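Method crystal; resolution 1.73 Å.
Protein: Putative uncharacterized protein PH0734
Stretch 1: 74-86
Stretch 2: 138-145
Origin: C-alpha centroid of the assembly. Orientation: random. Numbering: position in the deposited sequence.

Stretch 1 74-86: IFPLVIALYNLSD
Stretch 2, residues 138-145: YGRPLAIG

Strand 74-76 turns at Leu77, the N-cap, into the helix that starts at Val78, which packs against strand 141-145 of the same chain. The axes run at 146°, nearer antiparallel than parallel, and approach to 8.1 Å. Register follows the CA pairs Val78–Ala143, Tyr82–Pro141 and Ser85–Arg140. Helical phi/psi stay near -62/-41.

Pro141 and Ile144 point CA-to-CB toward the helix, while two consecutive residues between them, Leu142 and Ala143, point away; simple alternation is broken where Leu142 leaves extended geometry (-109/-30). Ile144 (chi1 p, chi2 t) presents CG2 to two side chains: Phe75, t with chi2 71°, turns its ring edge to it, CE2 lying 3.6 Å from Ile144 CG2, and Leu81, m,t, brings CD1 to 3.8 Å from Ile144 CG2. Val78, also t, spreads its two methyls along the strand, CG1 3.7 Å from Pro141 O and CG2 3.8 Å from Ala143 CA. Pro141, C-gamma endo, lays its ring against the helix backbone, CG lying 3.4 Å from Tyr82 N and 3.7 Å from Leu81 CB. The packing has a polar cost: Pro76 O, 3.5 Å from Ile144 CG2, is buried without a partner.

Polar contacts gather at the far end of the helix. Arg140 leaves its backbone sideways, but m,m,t with chi4 at -174° brings its guanidinium flat onto Tyr82 (chi1 t, chi2 89°), centres 4.3 Å apart and planes at 25°. Stacking leaves the guanidinium edge free: Arg140 NH1 donates to Ser85 OG at 2.9 Å and to Asp86 OD1 at 2.7 Å, the latter a salt bridge, and Arg140 NH2 adds a weak bond to Asp86 OD1 at 3.1 Å. Asp86 also starts sideways; m with chi2 -26° brings OD1 to that edge. Ser85 takes p, which lets OG donate to Tyr82 O at 2.6 Å while accepting from Arg140. One water donates to Ser85 O and Tyr138 O, at 2.7 Å each. Gly139 adopts 59/34, a positive phi that favours glycine.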

ATOM      1  N   ILE A  74       6.337  -0.864   7.544  1.00 19.47           N
ATOM      2  CA  ILE A  74       6.327  -1.266   6.143  1.00 17.82           C
ATOM      3  C   ILE A  74       4.914  -1.290   5.551  1.00 16.40           C
ATOM      4  O   ILE A  74       3.912  -1.351   6.275  1.00 15.75           O
ATOM      5  CB  ILE A  74       7.027  -2.654   5.912  1.00 17.72           C
ATOM      6  CG1 ILE A  74       6.346  -3.771   6.707  1.00 18.13           C
ATOM      7  CG2 ILE A  74       8.504  -2.587   6.287  1.00 18.41           C
ATOM      8  CD1 ILE A  74       5.157  -4.393   6.019  1.00 19.84           C
ATOM      9  N   PHE A  75       4.857  -1.243   4.224  1.00 15.12           N
ATOM     10  CA  PHE A  75       3.606  -1.419   3.491  1.00 14.34           C
ATOM     11  C   PHE A  75       3.936  -1.828   2.060  1.00 13.68           C
ATOM     12  O   PHE A  75       4.968  -1.426   1.533  1.00 13.32           O
ATOM     13  CB  PHE A  75       2.770  -0.136   3.490  1.00 14.36           C
ATOM     14  CG  PHE A  75       1.313  -0.368   3.199  1.00 14.31           C
ATOM     15  CD1 PHE A  75       0.494  -0.990   4.139  1.00 14.38           C
ATOM     16  CD2 PHE A  75       0.755   0.032   1.984  1.00 15.16           C
ATOM     17  CE1 PHE A  75      -0.851  -1.220   3.879  1.00 14.59           C
ATOM     18  CE2 PHE A  75      -0.590  -0.189   1.715  1.00 15.52           C
ATOM     19  CZ  PHE A  75      -1.398  -0.816   2.664  1.00 14.74           C
ATOM     20  N   PRO A  76       3.080  -2.656   1.429  1.00 13.48           N
ATOM     21  CA  PRO A  76       3.361  -2.997   0.031  1.00 13.26           C
ATOM     22  C   PRO A  76       3.525  -1.796  -0.903  1.00 13.21           C
ATOM     23  O   PRO A  76       2.794  -0.809  -0.791  1.00 13.46           O
ATOM     24  CB  PRO A  76       2.124  -3.810  -0.386  1.00 13.57           C
ATOM     25  CG  PRO A  76       1.636  -4.401   0.882  1.00 13.21           C
ATOM     26  CD  PRO A  76       1.879  -3.354   1.931  1.00 13.50           C
ATOM     27  N   LEU A  77       4.482  -1.899  -1.820  1.00 13.43           N
ATOM     28  CA  LEU A  77       4.654  -0.915  -2.888  1.00 13.70           C
ATOM     29  C   LEU A  77       3.496  -0.975  -3.876  1.00 13.54           C
ATOM     30  O   LEU A  77       2.795  -1.989  -3.965  1.00 14.08           O
ATOM     31  CB  LEU A  77       5.957  -1.172  -3.648  1.00 13.70           C
ATOM     32  CG  LEU A  77       7.266  -0.983  -2.877  1.00 15.19           C
ATOM     33  CD1 LEU A  77       8.411  -1.578  -3.659  1.00 16.56           C
ATOM     34  CD2 LEU A  77       7.524   0.495  -2.569  1.00 15.85           C
ATOM     35  N   VAL A  78       3.304   0.107  -4.628  1.00 13.68           N
ATOM     36  CA  VAL A  78       2.278   0.123  -5.676  1.00 13.85           C
ATOM     37  C   VAL A  78       2.544  -0.974  -6.718  1.00 14.00           C
ATOM     38  O   VAL A  78       1.602  -1.652  -7.145  1.00 14.55           O
ATOM     39  CB  VAL A  78       2.098   1.530  -6.322  1.00 13.98           C
ATOM     40  CG1 VAL A  78       1.037   1.493  -7.422  1.00 15.21           C
ATOM     41  CG2 VAL A  78       1.677   2.538  -5.257  1.00 13.43           C
ATOM     42  N   ILE A  79       3.806  -1.165  -7.101  1.00 14.44           N
ATOM     43  CA  ILE A  79       4.161  -2.234  -8.055  1.00 15.33           C
ATOM     44  C   ILE A  79       3.784  -3.628  -7.528  1.00 15.11           C
ATOM     45  O   ILE A  79       3.233  -4.452  -8.277  1.00 15.37           O
ATOM     46  CB  ILE A  79       5.648  -2.167  -8.536  1.00 15.42           C
ATOM     47  CG1 ILE A  79       5.890  -3.141  -9.702  1.00 17.26           C
ATOM     48  CG2 ILE A  79       6.622  -2.437  -7.400  1.00 15.98           C
ATOM     49  CD1 ILE A  79       4.991  -2.896 -10.911  1.00 18.63           C
ATOM     50  N   ALA A  80       4.052  -3.875  -6.243  1.00 14.76           N
ATOM     51  CA  ALA A  80       3.702  -5.148  -5.605  1.00 15.00           C
ATOM     52  C   ALA A  80       2.190  -5.392  -5.645  1.00 14.92           C
ATOM     53  O   ALA A  80       1.730  -6.494  -5.976  1.00 14.48           O
ATOM     54  CB  ALA A  80       4.210  -5.186  -4.175  1.00 14.95           C
ATOM     55  N   LEU A  81       1.424  -4.353  -5.316  1.00 14.69           N
ATOM     56  CA  LEU A  81      -0.030  -4.429  -5.371  1.00 15.07           C
ATOM     57  C   LEU A  81      -0.533  -4.561  -6.809  1.00 15.87           C
ATOM     58  O   LEU A  81      -1.550  -5.219  -7.056  1.00 15.47           O
ATOM     59  CB  LEU A  81      -0.653  -3.205  -4.690  1.00 14.92           C
ATOM     60  CG  LEU A  81      -0.412  -3.126  -3.174  1.00 14.28           C
ATOM     61  CD1 LEU A  81      -0.841  -1.765  -2.640  1.00 13.58           C
ATOM     62  CD2 LEU A  81      -1.122  -4.246  -2.414  1.00 15.19           C
ATOM     63  N   TYR A  82       0.175  -3.929  -7.745  1.00 16.46           N
ATOM     64  CA  TYR A  82      -0.195  -3.997  -9.161  1.00 18.06           C
ATOM     65  C   TYR A  82      -0.115  -5.434  -9.657  1.00 18.03           C
ATOM     66  O   TYR A  82      -1.046  -5.937 -10.300  1.00 18.23           O
ATOM     67  CB  TYR A  82       0.691  -3.086 -10.016  1.00 19.53           C
ATOM     68  CG  TYR A  82       0.241  -3.046 -11.461  1.00 21.75           C
ATOM     69  CD1 TYR A  82      -0.702  -2.114 -11.887  1.00 24.05           C
ATOM     70  CD2 TYR A  82       0.738  -3.963 -12.389  1.00 23.89           C
ATOM     71  CE1 TYR A  82      -1.135  -2.085 -13.217  1.00 25.05           C
ATOM     72  CE2 TYR A  82       0.313  -3.942 -13.718  1.00 24.75           C
ATOM     73  CZ  TYR A  82      -0.619  -3.001 -14.118  1.00 24.01           C
ATOM     74  OH  TYR A  82      -1.039  -2.980 -15.432  1.00 25.46           O
ATOM     75  N   ASN A  83       0.995  -6.095  -9.349  1.00 17.76           N
ATOM     76  CA  ASN A  83       1.154  -7.502  -9.707  1.00 17.49           C
ATOM     77  C   ASN A  83       0.116  -8.396  -9.039  1.00 17.15           C
ATOM     78  O   ASN A  83      -0.425  -9.308  -9.668  1.00 16.98           O
ATOM     79  CB  ASN A  83       2.589  -7.964  -9.435  1.00 18.02           C
ATOM     80  CG  ASN A  83       3.576  -7.358 -10.410  1.00 18.96           C
ATOM     81  OD1 ASN A  83       3.227  -7.063 -11.556  1.00 20.17           O
ATOM     82  ND2 ASN A  83       4.811  -7.159  -9.963  1.00 20.67           N
ATOM     83  N   LEU A  84      -0.197  -8.104  -7.780  1.00 16.19           N
ATOM     84  CA  LEU A  84      -1.251  -8.822  -7.063  1.00 15.88           C
ATOM     85  C   LEU A  84      -2.637  -8.620  -7.672  1.00 15.34           C
ATOM     86  O   LEU A  84      -3.477  -9.524  -7.604  1.00 15.52           O
ATOM     87  CB  LEU A  84      -1.258  -8.447  -5.582  1.00 15.81           C
ATOM     88  CG  LEU A  84      -0.207  -9.185  -4.746  1.00 16.11           C
ATOM     89  CD1 LEU A  84       0.105  -8.464  -3.435  1.00 16.74           C
ATOM     90  CD2 LEU A  84      -0.651 -10.624  -4.480  1.00 17.74           C
ATOM     91  N   SER A  85      -2.866  -7.446  -8.267  1.00 15.10           N
ATOM     92  CA  SER A  85      -4.158  -7.124  -8.898  1.00 15.43           C
ATOM     93  C   SER A  85      -4.419  -7.937 -10.177  1.00 15.62           C
ATOM     94  O   SER A  85      -5.537  -7.926 -10.709  1.00 15.96           O
ATOM     95  CB  SER A  85      -4.293  -5.618  -9.167  1.00 15.15           C
ATOM     96  OG  SER A  85      -3.538  -5.214 -10.293  1.00 15.73           O
ATOM     97  N   ASP A  86      -3.390  -8.630 -10.667  1.00 15.87           N
ATOM     98  CA  ASP A  86      -3.552  -9.606 -11.751  1.00 16.40           C
ATOM     99  C   ASP A  86      -3.866 -11.011 -11.228  1.00 16.40           C
ATOM    100  O   ASP A  86      -4.131 -11.931 -12.018  1.00 16.66           O
ATOM    101  CB  ASP A  86      -2.304  -9.650 -12.635  1.00 16.52           C
ATOM    102  CG  ASP A  86      -2.270  -8.527 -13.653  1.00 18.02           C
ATOM    103  OD1 ASP A  86      -3.343  -8.021 -14.035  1.00 18.85           O
ATOM    104  OD2 ASP A  86      -1.162  -8.149 -14.077  1.00 21.98           O
ATOM    105  N   TYR A 138     -10.742  -1.919 -12.995  1.00 25.92           N
ATOM    106  CA  TYR A 138      -9.798  -3.041 -13.047  1.00 26.28           C
ATOM    107  C   TYR A 138      -9.205  -3.355 -11.685  1.00 25.63           C
ATOM    108  O   TYR A 138      -8.428  -4.308 -11.539  1.00 25.79           O
ATOM    109  CB  TYR A 138      -8.669  -2.767 -14.047  1.00 27.82           C
ATOM    110  CG  TYR A 138      -9.137  -2.535 -15.462  1.00 29.79           C
ATOM    111  CD1 TYR A 138      -9.316  -3.605 -16.344  1.00 31.25           C
ATOM    112  CD2 TYR A 138      -9.402  -1.246 -15.922  1.00 31.04           C
ATOM    113  CE1 TYR A 138      -9.749  -3.392 -17.647  1.00 32.43           C
ATOM    114  CE2 TYR A 138      -9.833  -1.023 -17.220  1.00 32.02           C
ATOM    115  CZ  TYR A 138     -10.005  -2.098 -18.076  1.00 31.67           C
ATOM    116  OH  TYR A 138     -10.431  -1.871 -19.364  1.00 32.37           O
ATOM    117  N   GLY A 139      -9.561  -2.551 -10.685  1.00 24.39           N
ATOM    118  CA  GLY A 139      -8.991  -2.713  -9.361  1.00 23.19           C
ATOM    119  C   GLY A 139      -7.486  -2.561  -9.405  1.00 22.05           C
ATOM    120  O   GLY A 139      -6.770  -3.235  -8.662  1.00 22.68           O
ATOM    121  N   ARG A 140      -7.008  -1.685 -10.291  1.00 20.69           N
ATOM    122  CA  ARG A 140      -5.590  -1.361 -10.357  1.00 19.15           C
ATOM    123  C   ARG A 140      -5.263  -0.413  -9.214  1.00 17.96           C
ATOM    124  O   ARG A 140      -6.002   0.541  -8.975  1.00 16.96           O
ATOM    125  CB  ARG A 140      -5.212  -0.688 -11.684  1.00 19.52           C
ATOM    126  CG  ARG A 140      -5.330  -1.561 -12.925  1.00 20.94           C
ATOM    127  CD  ARG A 140      -4.640  -2.905 -12.743  1.00 23.00           C
ATOM    128  NE  ARG A 140      -4.326  -3.522 -14.033  1.00 25.36           N
ATOM    129  CZ  ARG A 140      -3.828  -4.747 -14.185  1.00 26.62           C
ATOM    130  NH1 ARG A 140      -3.593  -5.512 -13.128  1.00 26.58           N
ATOM    131  NH2 ARG A 140      -3.569  -5.208 -15.405  1.00 27.55           N
ATOM    132  N   PRO A 141      -4.163  -0.683  -8.495  1.00 17.26           N
ATOM    133  CA  PRO A 141      -3.783   0.227  -7.416  1.00 16.57           C
ATOM    134  C   PRO A 141      -3.140   1.494  -7.961  1.00 16.11           C
ATOM    135  O   PRO A 141      -2.386   1.445  -8.941  1.00 16.72           O
ATOM    136  CB  PRO A 141      -2.777  -0.595  -6.617  1.00 16.67           C
ATOM    137  CG  PRO A 141      -2.119  -1.454  -7.654  1.00 17.16           C
ATOM    138  CD  PRO A 141      -3.228  -1.819  -8.611  1.00 17.21           C
ATOM    139  N   LEU A 142      -3.456   2.621  -7.329  1.00 15.27           N
ATOM    140  CA  LEU A 142      -2.970   3.920  -7.768  1.00 14.67           C
ATOM    141  C   LEU A 142      -1.939   4.467  -6.793  1.00 14.07           C
ATOM    142  O   LEU A 142      -1.042   5.218  -7.179  1.00 14.15           O
ATOM    143  CB  LEU A 142      -4.124   4.925  -7.837  1.00 14.81           C
ATOM    144  CG  LEU A 142      -5.410   4.533  -8.562  1.00 14.72           C
ATOM    145  CD1 LEU A 142      -6.436   5.635  -8.397  1.00 15.41           C
ATOM    146  CD2 LEU A 142      -5.130   4.262 -10.036  1.00 16.19           C
ATOM    147  N   ALA A 143      -2.082   4.096  -5.527  1.00 13.66           N
ATOM    148  CA  ALA A 143      -1.338   4.769  -4.462  1.00 13.03           C
ATOM    149  C   ALA A 143      -1.414   4.025  -3.143  1.00 12.96           C
ATOM    150  O   ALA A 143      -2.267   3.160  -2.950  1.00 12.72           O
ATOM    151  CB  ALA A 143      -1.876   6.191  -4.271  1.00 13.20           C
ATOM    152  N   ILE A 144      -0.513   4.392  -2.235  1.00 12.55           N
ATOM    153  CA  ILE A 144      -0.590   3.963  -0.852  1.00 12.57           C
ATOM    154  C   ILE A 144      -0.487   5.204   0.025  1.00 12.57           C
ATOM    155  O   ILE A 144       0.033   6.242  -0.416  1.00 12.54           O
ATOM    156  CB  ILE A 144       0.501   2.916  -0.480  1.00 12.60           C
ATOM    157  CG1 ILE A 144       1.911   3.468  -0.708  1.00 12.77           C
ATOM    158  CG2 ILE A 144       0.300   1.615  -1.288  1.00 13.28           C
ATOM    159  CD1 ILE A 144       3.011   2.645  -0.035  1.00 12.89           C
ATOM    160  N   GLY A 145      -0.992   5.103   1.246  1.00 12.68           N
ATOM    161  CA  GLY A 145      -0.988   6.257   2.141  1.00 13.37           C
ATOM    162  C   GLY A 145      -1.517   5.992   3.527  1.00 13.76           C
ATOM    163  O   GLY A 145      -1.658   4.844   3.955  1.00 13.51           O
TER
HETATM  164  O   HOH W   1      -6.832  -6.246 -12.441  1.00 30.25           O
HETATM  165  O   HOH W   2      -0.897  -6.588 -16.232  1.00 35.74           O